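Tryptophan halogenase superfamily (Brevundimonas sp. BAL3, PDB 6FRL) acts as a flavin-dependent halogenase that prefers bromination over chlorination, its substrates probably being aromatic, as in related tryptophan halogenases. Local coordinates at residues Ala28-Val31 / Gln32-Thr36; Gln331-Lys335 / Asn336-Ile340; Glu363-Lys366 / Ala367-Asp371. All coordinates share one frame; numbering follows the deposited sequence.

Contact 1: Ala28-Val31 / Gln32-Thr36; sequences AALV and QHFRT
Gln32, His33 and Phe34 each turn their backbone N-H back to the carbonyl four residues earlier, and these bonds close the last turn of helix 20-33. Gln32 N reaches Ala28 O at 3.1 Å with an N-H...O angle of 167°, and His33 N and Phe34 N bond in the same manner to Ala29 O and Leu30 O. The next step fails: Arg35 N comes within 3.0 Å of Val31 O, but its angle is too poor for a bond, in keeping with Phe34, where the backbone first departs from helical angles.

A side-chain polar pair joins Gln32 to Arg35, three residues on. Arg35 grips a single acceptor side-on, with NE 2.9 Å and NH2 3.2 Å from Gln32 OE1. The oxygen lies in the guanidinium plane; NE arrives almost straight on to the C=O, whereas NH2 sits well above the amide plane. The bend at chi3 of Arg35 (-84°) brings the guanidinium back beside the glutamine. Gln32 NE2 is itself held by Gln68 O, so a leucine here would probably leave the guanidinium free to swing and Gln68 O without this donor.

Packing contacts are longer. Val31 CG1, anti to the backbone N (chi1 158°), lies over one face of that guanidinium, 4.2 Å from Arg35 NH2. The apolar pair is Leu30 and Phe34, side by side with Leu30 CD2 4.2 Å from Phe34 CE2, while Leu30 O lies at the ring's edge. His33 ND1 stands over a face of the same ring, toward its rim.

Leu30 and Val31 also pack on Ile41. Strand 13-17, this helix and strand 40-45 form a beta-alpha-beta unit, and the glycines at the turn from strand to helix fit the GxGxxG pattern, consistent with a Rossmann-type dinucleotide-binding fold.

Contact 2: Gln331-Lys335 / Asn336-Ile340; sequences QAWAK and NCVAI
Trp333 and Val338 face each other as a non-hydrogen-bonded antiparallel pair, and the indole of the first lies over the second. At its root the backbone lies beside the partner strand, Trp333 CA making a CA-H...O contact of 3.3 Å with Cys337 O. CG is anti to the backbone N (chi1 -172°), which stands the indole off the sheet over Val338, with its CD1-NE1 edge on the side of the turn. CB and CG pass near Cys337 O, CD1 comes obliquely to 3.3 Å from that oxygen, and NE1 donates to Lys335 O at 3.1 Å. That bond is bent, 140° at the hydrogen, and the donor stands above the carbonyl plane. Val338 CG2 comes over the ring face, 3.7 Å from Trp333 CD2, with CE2 and CE3 under the same methyl. From the five-membered centroid it lies only 15° off the ring normal, a clear CH-pi contact. The six-membered end reaches Pro370, and Ile378 and Leu379 of helix 376-402 also pack on the indole.

The hairpin itself is short. Ala334 and Cys337 form a hydrogen-bonded pair, bonded both ways, with Cys337 N 2.9 Å from Ala334 O; Ala339 N adds a bond to Ala332 O. Lys335 and Asn336 make the two-residue turn, its backbone angles roughly those of a type II' turn. The side-chain amide of Asn336 bonds outward, OD1 to Val204 N and ND2 to Asp218 O.

Strand 337-339 lies between 333-334 and 219-222. Helix 376-402 covers the face of Trp333 and Val338, its Phe382 edge-to-face with the indole; Ala334 and Cys337 pack against helix 229-234.

Contact 3: Glu363-Lys366 / Ala367-Asp371; sequences ERLK and ALFPD
Leu365 lies alongside Phe369, pointing the same way, and its CD1 methyl meets the ring at its near corner, 3.9 Å from Phe369 CD1. CG of the leucine is anti to its own backbone N (chi1 175°), which turns this branch toward the residues that follow the helix. The same methyl approaches Pro370 CD at 4.4 Å, and that proline carbon in turn covers one face of the phenylalanine ring, 3.4 Å above its plane and toward the rim. Leu365 O lies at the ring's edge.

Arg364 and Leu368 likewise lie side by side, Arg364 CG being 4.1 Å from Leu368 CD1, so the aliphatic part of the arginine does the packing. Its charged end is engaged with helix 376-402, NE bonding to Gln385 and NH2 forming a salt bridge with Glu389.

These pairs join the last turn of helix 354-367 to the residues that follow it, and the backbone records how it stops. Ala367 N bonds to Glu363 O at 2.9 Å, and Leu368 N to Arg364 O at the same distance but with a more bent angle, 141°. Helical backbone angles end at Leu368. Phe369 N comes 2.7 Å from Leu365 O at an angle too poor for a bond, and turns instead to Lys366 O, a weak bond of 3.3 Å: the step shortens from four residues to three, a tighter final turn before the chain leaves the helix.

The end of the helix takes part in the subunit interface, where Arg434 of the second subunit donates to Phe369 O and Gln436 of that subunit to Ala367 O.

Contact 3 lies between the other two, with its centre about 13 Å from that of contact 1 and about 12 Å from that of contact 2. Toward contact 1, His33 CG packs 3.4 Å from Lys366 CD, and Phe34 CZ is 3.7 Å from Phe369 CD2, so the ends of two helices meet. Toward contact 2, Trp333 CZ2 is 3.7 Å from Pro370 CG, while Val338 CG2 and Leu365 CD1 stand 4.2 Å apart. Contacts 1 and 2 do not touch; their nearest atoms are about 8 Å apart. Contacts 1 and 3 both reach the second subunit, where Pro466 packs on Phe34 and Phe369 alike. In contact 1 the side chain of Val31 is about 4 Å from a bound MES molecule, probably a crystallisation component.

Contact 1: Ala28-Val31 / Gln32-Thr36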
ATOM      1  N   ALA B  28       9.061   0.037 -26.932  1.00 23.85           N
ATOM      2  CA  ALA B  28      10.216  -0.691 -26.369  1.00 23.65           C
ATOM      3  C   ALA B  28       9.806  -1.643 -25.237  1.00 24.64           C
ATOM      4  O   ALA B  28      10.259  -2.813 -25.191  1.00 23.59           O
ATOM      5  CB  ALA B  28      11.278   0.275 -25.887  1.00 23.12           C
ATOM      6  N   ALA B  29       8.929  -1.150 -24.350  1.00 24.80           N
ATOM      7  CA  ALA B  29       8.437  -1.929 -23.199  1.00 25.37           C
ATOM      8  C   ALA B  29       7.648  -3.155 -23.661  1.00 25.72           C
ATOM      9  O   ALA B  29       7.893  -4.244 -23.168  1.00 25.21           O
ATOM     10  CB  ALA B  29       7.578  -1.065 -22.286  1.00 24.91           C
ATOM     11  N   LEU B  30       6.739  -2.974 -24.634  1.00 26.52           N
ATOM     12  CA  LEU B  30       5.963  -4.092 -25.175  1.00 27.43           C
ATOM     13  C   LEU B  30       6.821  -5.071 -26.018  1.00 27.95           C
ATOM     14  O   LEU B  30       6.595  -6.293 -25.976  1.00 26.01           O
ATOM     15  CB  LEU B  30       4.754  -3.578 -25.974  1.00 27.06           C
ATOM     16  CG  LEU B  30       3.722  -2.774 -25.183  1.00 27.25           C
ATOM     17  CD1 LEU B  30       2.545  -2.367 -26.058  1.00 26.74           C
ATOM     18  CD2 LEU B  30       3.241  -3.562 -23.956  1.00 28.29           C
ATOM     19  N   VAL B  31       7.803  -4.552 -26.757  1.00 27.01           N
ATOM     20  CA  VAL B  31       8.759  -5.419 -27.467  1.00 28.68           C
ATOM     21  C   VAL B  31       9.463  -6.370 -26.494  1.00 28.97           C
ATOM     22  O   VAL B  31       9.448  -7.575 -26.707  1.00 31.68           O
ATOM     23  CB  VAL B  31       9.746  -4.588 -28.352  1.00 31.21           C
ATOM     24  CG1 VAL B  31      11.039  -5.327 -28.663  1.00 32.43           C
ATOM     25  CG2 VAL B  31       9.067  -4.194 -29.669  1.00 30.58           C
ATOM     26  N   GLN B  32      10.022  -5.848 -25.401  1.00 27.94           N
ATOM     27  CA  GLN B  32      10.713  -6.712 -24.412  1.00 27.38           C
ATOM     28  C   GLN B  32       9.767  -7.721 -23.734  1.00 27.77           C
ATOM     29  O   GLN B  32      10.115  -8.861 -23.523  1.00 25.46           O
ATOM     30  CB  GLN B  32      11.376  -5.877 -23.301  1.00 25.13           C
ATOM     31  CG  GLN B  32      12.022  -6.697 -22.169  1.00 22.56           C
ATOM     32  CD  GLN B  32      13.417  -7.130 -22.488  1.00 23.27           C
ATOM     33  OE1 GLN B  32      13.703  -7.612 -23.596  1.00 23.06           O
ATOM     34  NE2 GLN B  32      14.325  -6.951 -21.527  1.00 22.24           N
ATOM     35  N   HIS B  33       8.593  -7.247 -23.351  1.00 28.32           N
ATOM     36  CA  HIS B  33       7.663  -8.042 -22.573  1.00 29.64           C
ATOM     37  C   HIS B  33       7.046  -9.191 -23.391  1.00 29.73           C
ATOM     38  O   HIS B  33       6.782 -10.232 -22.862  1.00 29.97           O
ATOM     39  CB  HIS B  33       6.585  -7.118 -22.047  1.00 30.43           C
ATOM     40  CG  HIS B  33       5.688  -7.737 -21.040  1.00 31.12           C
ATOM     41  ND1 HIS B  33       4.309  -7.787 -21.187  1.00 32.67           N
ATOM     42  CD2 HIS B  33       5.964  -8.275 -19.836  1.00 30.32           C
ATOM     43  CE1 HIS B  33       3.783  -8.342 -20.111  1.00 33.72           C
ATOM     44  NE2 HIS B  33       4.766  -8.654 -19.281  1.00 33.65           N
ATOM     45  N   PHE B  34       6.820  -8.962 -24.682  1.00 31.71           N
ATOM     46  CA  PHE B  34       6.266  -9.942 -25.604  1.00 31.50           C
ATOM     47  C   PHE B  34       7.313 -10.339 -26.679  1.00 31.58           C
ATOM     48  O   PHE B  34       6.931 -10.600 -27.839  1.00 32.21           O
ATOM     49  CB  PHE B  34       5.042  -9.328 -26.330  1.00 31.94           C
ATOM     50  CG  PHE B  34       3.839  -9.090 -25.461  1.00 29.50           C
ATOM     51  CD1 PHE B  34       3.065 -10.156 -25.028  1.00 29.30           C
ATOM     52  CD2 PHE B  34       3.426  -7.801 -25.138  1.00 30.35           C
ATOM     53  CE1 PHE B  34       1.915  -9.942 -24.259  1.00 29.15           C
ATOM     54  CE2 PHE B  34       2.290  -7.586 -24.344  1.00 29.87           C
ATOM     55  CZ  PHE B  34       1.544  -8.655 -23.890  1.00 28.47           C
ATOM     56  N   ARG B  35       8.604 -10.414 -26.310  1.00 30.79           N
ATOM     57  CA  ARG B  35       9.716 -10.560 -27.289  1.00 30.46           C
ATOM     58  C   ARG B  35       9.579 -11.743 -28.263  1.00 31.85           C
ATOM     59  O   ARG B  35       9.663 -11.552 -29.478  1.00 27.97           O
ATOM     60  CB  ARG B  35      11.096 -10.610 -26.592  1.00 28.53           C
ATOM     61  CG  ARG B  35      12.283 -10.353 -27.549  1.00 26.59           C
ATOM     62  CD  ARG B  35      13.582 -10.129 -26.765  1.00 24.50           C
ATOM     63  NE  ARG B  35      13.808  -8.766 -26.280  1.00 22.60           N
ATOM     64  CZ  ARG B  35      14.180  -7.738 -27.040  1.00 25.50           C
ATOM     65  NH1 ARG B  35      14.357  -7.867 -28.344  1.00 26.83           N
ATOM     66  NH2 ARG B  35      14.371  -6.544 -26.509  1.00 27.30           N
ATOM     67  N   THR B  36       9.326 -12.937 -27.727  1.00 33.84           N
ATOM     68  CA  THR B  36       9.203 -14.171 -28.531  1.00 36.45           C
ATOM     69  C   THR B  36       7.755 -14.658 -28.727  1.00 38.47           C
ATOM     70  O   THR B  36       7.536 -15.840 -29.009  1.00 46.08           O
ATOM     71  CB  THR B  36       9.995 -15.324 -27.866  1.00 37.56           C
ATOM     72  OG1 THR B  36       9.349 -15.698 -26.637  1.00 39.76           O
ATOM     73  CG2 THR B  36      11.446 -14.892 -27.562  1.00 36.00           C
TER

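Contact 2: Gln331-Lys335 / Asn336-Ile340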
ATOM      1  N   GLN B 331     -11.895   8.827 -19.145  1.00 27.33           N
ATOM      2  CA  GLN B 331     -11.480   7.448 -19.008  1.00 29.03           C
ATOM      3  C   GLN B 331     -10.257   7.298 -19.913  1.00 26.90           C
ATOM      4  O   GLN B 331     -10.271   7.732 -21.038  1.00 28.51           O
ATOM      5  CB  GLN B 331     -12.641   6.477 -19.292  1.00 33.94           C
ATOM      6  CG  GLN B 331     -12.956   6.087 -20.719  1.00 41.54           C
ATOM      7  CD  GLN B 331     -14.271   5.277 -20.796  1.00 44.41           C
ATOM      8  OE1 GLN B 331     -15.331   5.853 -20.591  1.00 49.60           O
ATOM      9  NE2 GLN B 331     -14.201   3.952 -21.066  1.00 36.94           N
ATOM     10  N   ALA B 332      -9.173   6.749 -19.400  1.00 24.42           N
ATOM     11  CA  ALA B 332      -7.951   6.662 -20.184  1.00 25.84           C
ATOM     12  C   ALA B 332      -7.998   5.509 -21.183  1.00 25.07           C
ATOM     13  O   ALA B 332      -7.257   5.528 -22.172  1.00 25.05           O
ATOM     14  CB  ALA B 332      -6.707   6.551 -19.283  1.00 25.59           C
ATOM     15  N   TRP B 333      -8.852   4.527 -20.904  1.00 24.40           N
ATOM     16  CA  TRP B 333      -9.104   3.367 -21.764  1.00 27.32           C
ATOM     17  C   TRP B 333     -10.603   3.293 -22.122  1.00 29.87           C
ATOM     18  O   TRP B 333     -11.480   3.211 -21.229  1.00 30.78           O
ATOM     19  CB  TRP B 333      -8.697   2.088 -21.036  1.00 28.37           C
ATOM     20  CG  TRP B 333      -8.701   0.785 -21.796  1.00 28.90           C
ATOM     21  CD1 TRP B 333      -9.389   0.469 -22.935  1.00 29.99           C
ATOM     22  CD2 TRP B 333      -8.023  -0.404 -21.413  1.00 31.19           C
ATOM     23  NE1 TRP B 333      -9.177  -0.832 -23.292  1.00 29.51           N
ATOM     24  CE2 TRP B 333      -8.338  -1.401 -22.382  1.00 31.73           C
ATOM     25  CE3 TRP B 333      -7.189  -0.732 -20.346  1.00 31.69           C
ATOM     26  CZ2 TRP B 333      -7.844  -2.699 -22.308  1.00 33.56           C
ATOM     27  CZ3 TRP B 333      -6.677  -2.018 -20.267  1.00 37.16           C
ATOM     28  CH2 TRP B 333      -7.006  -2.995 -21.251  1.00 37.26           C
ATOM     29  N   ALA B 334     -10.886   3.338 -23.428  1.00 29.55           N
ATOM     30  CA  ALA B 334     -12.235   3.135 -23.945  1.00 32.15           C
ATOM     31  C   ALA B 334     -12.182   2.134 -25.101  1.00 34.13           C
ATOM     32  O   ALA B 334     -11.309   2.207 -25.948  1.00 35.00           O
ATOM     33  CB  ALA B 334     -12.815   4.459 -24.414  1.00 31.58           C
ATOM     34  N   LYS B 335     -13.131   1.216 -25.130  1.00 37.43           N
ATOM     35  CA  LYS B 335     -13.202   0.182 -26.157  1.00 39.89           C
ATOM     36  C   LYS B 335     -11.862  -0.565 -26.296  1.00 36.85           C
ATOM     37  O   LYS B 335     -11.474  -1.267 -25.361  1.00 37.93           O
ATOM     38  CB  LYS B 335     -13.790   0.750 -27.456  1.00 42.86           C
ATOM     39  CG  LYS B 335     -15.281   1.077 -27.302  1.00 44.12           C
ATOM     40  CD  LYS B 335     -15.847   1.941 -28.405  1.00 46.83           C
ATOM     41  CE  LYS B 335     -17.228   2.492 -28.036  1.00 51.43           C
ATOM     42  NZ  LYS B 335     -18.196   1.372 -27.858  1.00 50.73           N
ATOM     43  N   ASN B 336     -11.160  -0.409 -27.418  1.00 35.19           N
ATOM     44  CA  ASN B 336      -9.844  -1.041 -27.625  1.00 30.70           C
ATOM     45  C   ASN B 336      -8.752  -0.001 -27.863  1.00 29.60           C
ATOM     46  O   ASN B 336      -7.772  -0.245 -28.586  1.00 27.31           O
ATOM     47  CB  ASN B 336      -9.918  -2.059 -28.787  1.00 29.83           C
ATOM     48  CG  ASN B 336     -10.201  -1.423 -30.132  1.00 29.22           C
ATOM     49  OD1 ASN B 336     -10.864  -0.380 -30.236  1.00 29.54           O
ATOM     50  ND2 ASN B 336      -9.685  -2.047 -31.184  1.00 28.30           N
ATOM     51  N   CYS B 337      -8.921   1.162 -27.232  1.00 28.80           N
ATOM     52  CA  CYS B 337      -7.923   2.209 -27.236  1.00 27.58           C
ATOM     53  C   CYS B 337      -7.502   2.524 -25.809  1.00 26.56           C
ATOM     54  O   CYS B 337      -8.351   2.825 -24.974  1.00 23.50           O
ATOM     55  CB  CYS B 337      -8.496   3.445 -27.875  1.00 27.39           C
ATOM     56  SG  CYS B 337      -7.293   4.758 -27.994  1.00 28.64           S
ATOM     57  N   VAL B 338      -6.191   2.462 -25.546  1.00 28.03           N
ATOM     58  CA  VAL B 338      -5.592   2.900 -24.271  1.00 27.59           C
ATOM     59  C   VAL B 338      -4.826   4.151 -24.573  1.00 26.58           C
ATOM     60  O   VAL B 338      -4.037   4.157 -25.522  1.00 27.28           O
ATOM     61  CB  VAL B 338      -4.582   1.884 -23.723  1.00 28.83           C
ATOM     62  CG1 VAL B 338      -4.038   2.322 -22.379  1.00 29.98           C
ATOM     63  CG2 VAL B 338      -5.245   0.538 -23.593  1.00 31.92           C
ATOM     64  N   ALA B 339      -5.025   5.195 -23.764  1.00 25.42           N
ATOM     65  CA  ALA B 339      -4.300   6.444 -23.959  1.00 24.45           C
ATOM     66  C   ALA B 339      -3.079   6.523 -23.040  1.00 24.84           C
ATOM     67  O   ALA B 339      -3.213   6.371 -21.818  1.00 29.37           O
ATOM     68  CB  ALA B 339      -5.231   7.601 -23.706  1.00 23.82           C
ATOM     69  N   ILE B 340      -1.906   6.784 -23.618  1.00 24.71           N
ATOM     70  CA  ILE B 340      -0.636   6.914 -22.864  1.00 24.37           C
ATOM     71  C   ILE B 340       0.039   8.275 -23.120  1.00 23.47           C
ATOM     72  O   ILE B 340       0.192   8.676 -24.276  1.00 25.08           O
ATOM     73  CB  ILE B 340       0.350   5.790 -23.264  1.00 25.35           C
ATOM     74  CG1 ILE B 340      -0.244   4.393 -23.011  1.00 26.52           C
ATOM     75  CG2 ILE B 340       1.698   5.926 -22.537  1.00 25.48           C
ATOM     76  CD1 ILE B 340      -0.338   3.998 -21.551  1.00 27.42           C
TER

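Contact 3: Glu363-Lys366 / Ala367-Asp371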
ATOM      1  N   GLU B 363       3.212   0.133 -17.179  1.00 32.02           N
ATOM      2  CA  GLU B 363       3.221  -0.979 -16.200  1.00 32.78           C
ATOM      3  C   GLU B 363       1.796  -1.507 -16.035  1.00 29.74           C
ATOM      4  O   GLU B 363       1.570  -2.730 -16.061  1.00 28.11           O
ATOM      5  CB  GLU B 363       3.829  -0.558 -14.842  1.00 35.64           C
ATOM      6  CG  GLU B 363       3.865  -1.656 -13.731  1.00 41.89           C
ATOM      7  CD  GLU B 363       4.224  -3.132 -14.166  1.00 49.78           C
ATOM      8  OE1 GLU B 363       5.387  -3.424 -14.576  1.00 60.00           O
ATOM      9  OE2 GLU B 363       3.319  -4.030 -14.113  1.00 44.16           O
ATOM     10  N   ARG B 364       0.845  -0.588 -15.941  1.00 27.35           N
ATOM     11  CA  ARG B 364      -0.563  -0.920 -15.763  1.00 29.53           C
ATOM     12  C   ARG B 364      -1.146  -1.684 -16.987  1.00 28.55           C
ATOM     13  O   ARG B 364      -1.882  -2.659 -16.808  1.00 30.08           O
ATOM     14  CB  ARG B 364      -1.325   0.365 -15.444  1.00 30.06           C
ATOM     15  CG  ARG B 364      -2.730   0.207 -14.946  1.00 32.88           C
ATOM     16  CD  ARG B 364      -3.294   1.576 -14.543  1.00 37.17           C
ATOM     17  NE  ARG B 364      -2.690   2.035 -13.285  1.00 37.38           N
ATOM     18  CZ  ARG B 364      -1.965   3.140 -13.101  1.00 38.01           C
ATOM     19  NH1 ARG B 364      -1.740   4.013 -14.083  1.00 37.03           N
ATOM     20  NH2 ARG B 364      -1.486   3.393 -11.874  1.00 41.95           N
ATOM     21  N   LEU B 365      -0.781  -1.267 -18.195  1.00 26.55           N
ATOM     22  CA  LEU B 365      -1.203  -1.935 -19.420  1.00 28.33           C
ATOM     23  C   LEU B 365      -0.736  -3.379 -19.460  1.00 31.34           C
ATOM     24  O   LEU B 365      -1.523  -4.278 -19.803  1.00 29.87           O
ATOM     25  CB  LEU B 365      -0.676  -1.208 -20.673  1.00 28.53           C
ATOM     26  CG  LEU B 365      -0.946  -1.863 -22.031  1.00 29.45           C
ATOM     27  CD1 LEU B 365      -2.402  -2.250 -22.200  1.00 30.04           C
ATOM     28  CD2 LEU B 365      -0.511  -0.943 -23.144  1.00 31.20           C
ATOM     29  N   LYS B 366       0.543  -3.592 -19.139  1.00 31.22           N
ATOM     30  CA  LYS B 366       1.085  -4.955 -18.995  1.00 31.74           C
ATOM     31  C   LYS B 366       0.390  -5.785 -17.897  1.00 29.52           C
ATOM     32  O   LYS B 366      -0.005  -6.924 -18.138  1.00 32.14           O
ATOM     33  CB  LYS B 366       2.600  -4.919 -18.761  1.00 31.73           C
ATOM     34  CG  LYS B 366       3.378  -4.383 -19.968  1.00 32.19           C
ATOM     35  CD  LYS B 366       4.882  -4.620 -19.870  1.00 35.18           C
ATOM     36  CE  LYS B 366       5.537  -3.700 -18.848  1.00 35.59           C
ATOM     37  NZ  LYS B 366       6.946  -4.111 -18.633  1.00 35.33           N
ATOM     38  N   ALA B 367       0.212  -5.216 -16.710  1.00 29.32           N
ATOM     39  CA  ALA B 367      -0.462  -5.947 -15.602  1.00 29.17           C
ATOM     40  C   ALA B 367      -1.943  -6.327 -15.914  1.00 28.91           C
ATOM     41  O   ALA B 367      -2.457  -7.335 -15.416  1.00 29.09           O
ATOM     42  CB  ALA B 367      -0.361  -5.135 -14.298  1.00 28.22           C
ATOM     43  N   LEU B 368      -2.604  -5.510 -16.736  1.00 29.51           N
ATOM     44  CA  LEU B 368      -3.999  -5.720 -17.122  1.00 30.88           C
ATOM     45  C   LEU B 368      -4.142  -5.959 -18.617  1.00 32.00           C
ATOM     46  O   LEU B 368      -5.228  -5.743 -19.153  1.00 39.51           O
ATOM     47  CB  LEU B 368      -4.873  -4.521 -16.684  1.00 30.05           C
ATOM     48  CG  LEU B 368      -4.892  -4.185 -15.190  1.00 30.22           C
ATOM     49  CD1 LEU B 368      -5.503  -2.815 -14.917  1.00 28.54           C
ATOM     50  CD2 LEU B 368      -5.641  -5.246 -14.399  1.00 29.23           C
ATOM     51  N   PHE B 369      -3.088  -6.427 -19.297  1.00 31.63           N
ATOM     52  CA  PHE B 369      -3.154  -6.650 -20.769  1.00 30.27           C
ATOM     53  C   PHE B 369      -4.371  -7.476 -21.157  1.00 29.02           C
ATOM     54  O   PHE B 369      -4.626  -8.514 -20.555  1.00 28.67           O
ATOM     55  CB  PHE B 369      -1.886  -7.298 -21.366  1.00 26.74           C
ATOM     56  CG  PHE B 369      -1.684  -6.989 -22.836  1.00 25.23           C
ATOM     57  CD1 PHE B 369      -1.095  -5.808 -23.227  1.00 24.97           C
ATOM     58  CD2 PHE B 369      -2.078  -7.891 -23.820  1.00 25.57           C
ATOM     59  CE1 PHE B 369      -0.902  -5.511 -24.567  1.00 25.76           C
ATOM     60  CE2 PHE B 369      -1.899  -7.606 -25.159  1.00 26.26           C
ATOM     61  CZ  PHE B 369      -1.323  -6.413 -25.544  1.00 26.19           C
ATOM     62  N   PRO B 370      -5.133  -6.998 -22.127  1.00 29.07           N
ATOM     63  CA  PRO B 370      -6.397  -7.643 -22.428  1.00 31.30           C
ATOM     64  C   PRO B 370      -6.288  -8.734 -23.505  1.00 31.52           C
ATOM     65  O   PRO B 370      -5.228  -8.919 -24.104  1.00 34.62           O
ATOM     66  CB  PRO B 370      -7.217  -6.472 -22.997  1.00 32.65           C
ATOM     67  CG  PRO B 370      -6.203  -5.706 -23.795  1.00 31.18           C
ATOM     68  CD  PRO B 370      -4.898  -5.832 -23.011  1.00 29.43           C
ATOM     69  N   ASP B 371      -7.400  -9.440 -23.716  1.00 32.34           N
ATOM     70  CA  ASP B 371      -7.671 -10.160 -24.946  1.00 31.92           C
ATOM     71  C   ASP B 371      -8.772  -9.423 -25.773  1.00 32.58           C
ATOM     72  O   ASP B 371      -9.216  -8.304 -25.420  1.00 30.18           O
ATOM     73  CB  ASP B 371      -7.987 -11.639 -24.683  1.00 34.49           C
ATOM     74  CG  ASP B 371      -9.342 -11.873 -24.036  1.00 36.57           C
ATOM     75  OD1 ASP B 371     -10.264 -10.989 -24.067  1.00 41.78           O
ATOM     76  OD2 ASP B 371      -9.465 -12.966 -23.466  1.00 36.49           O
TER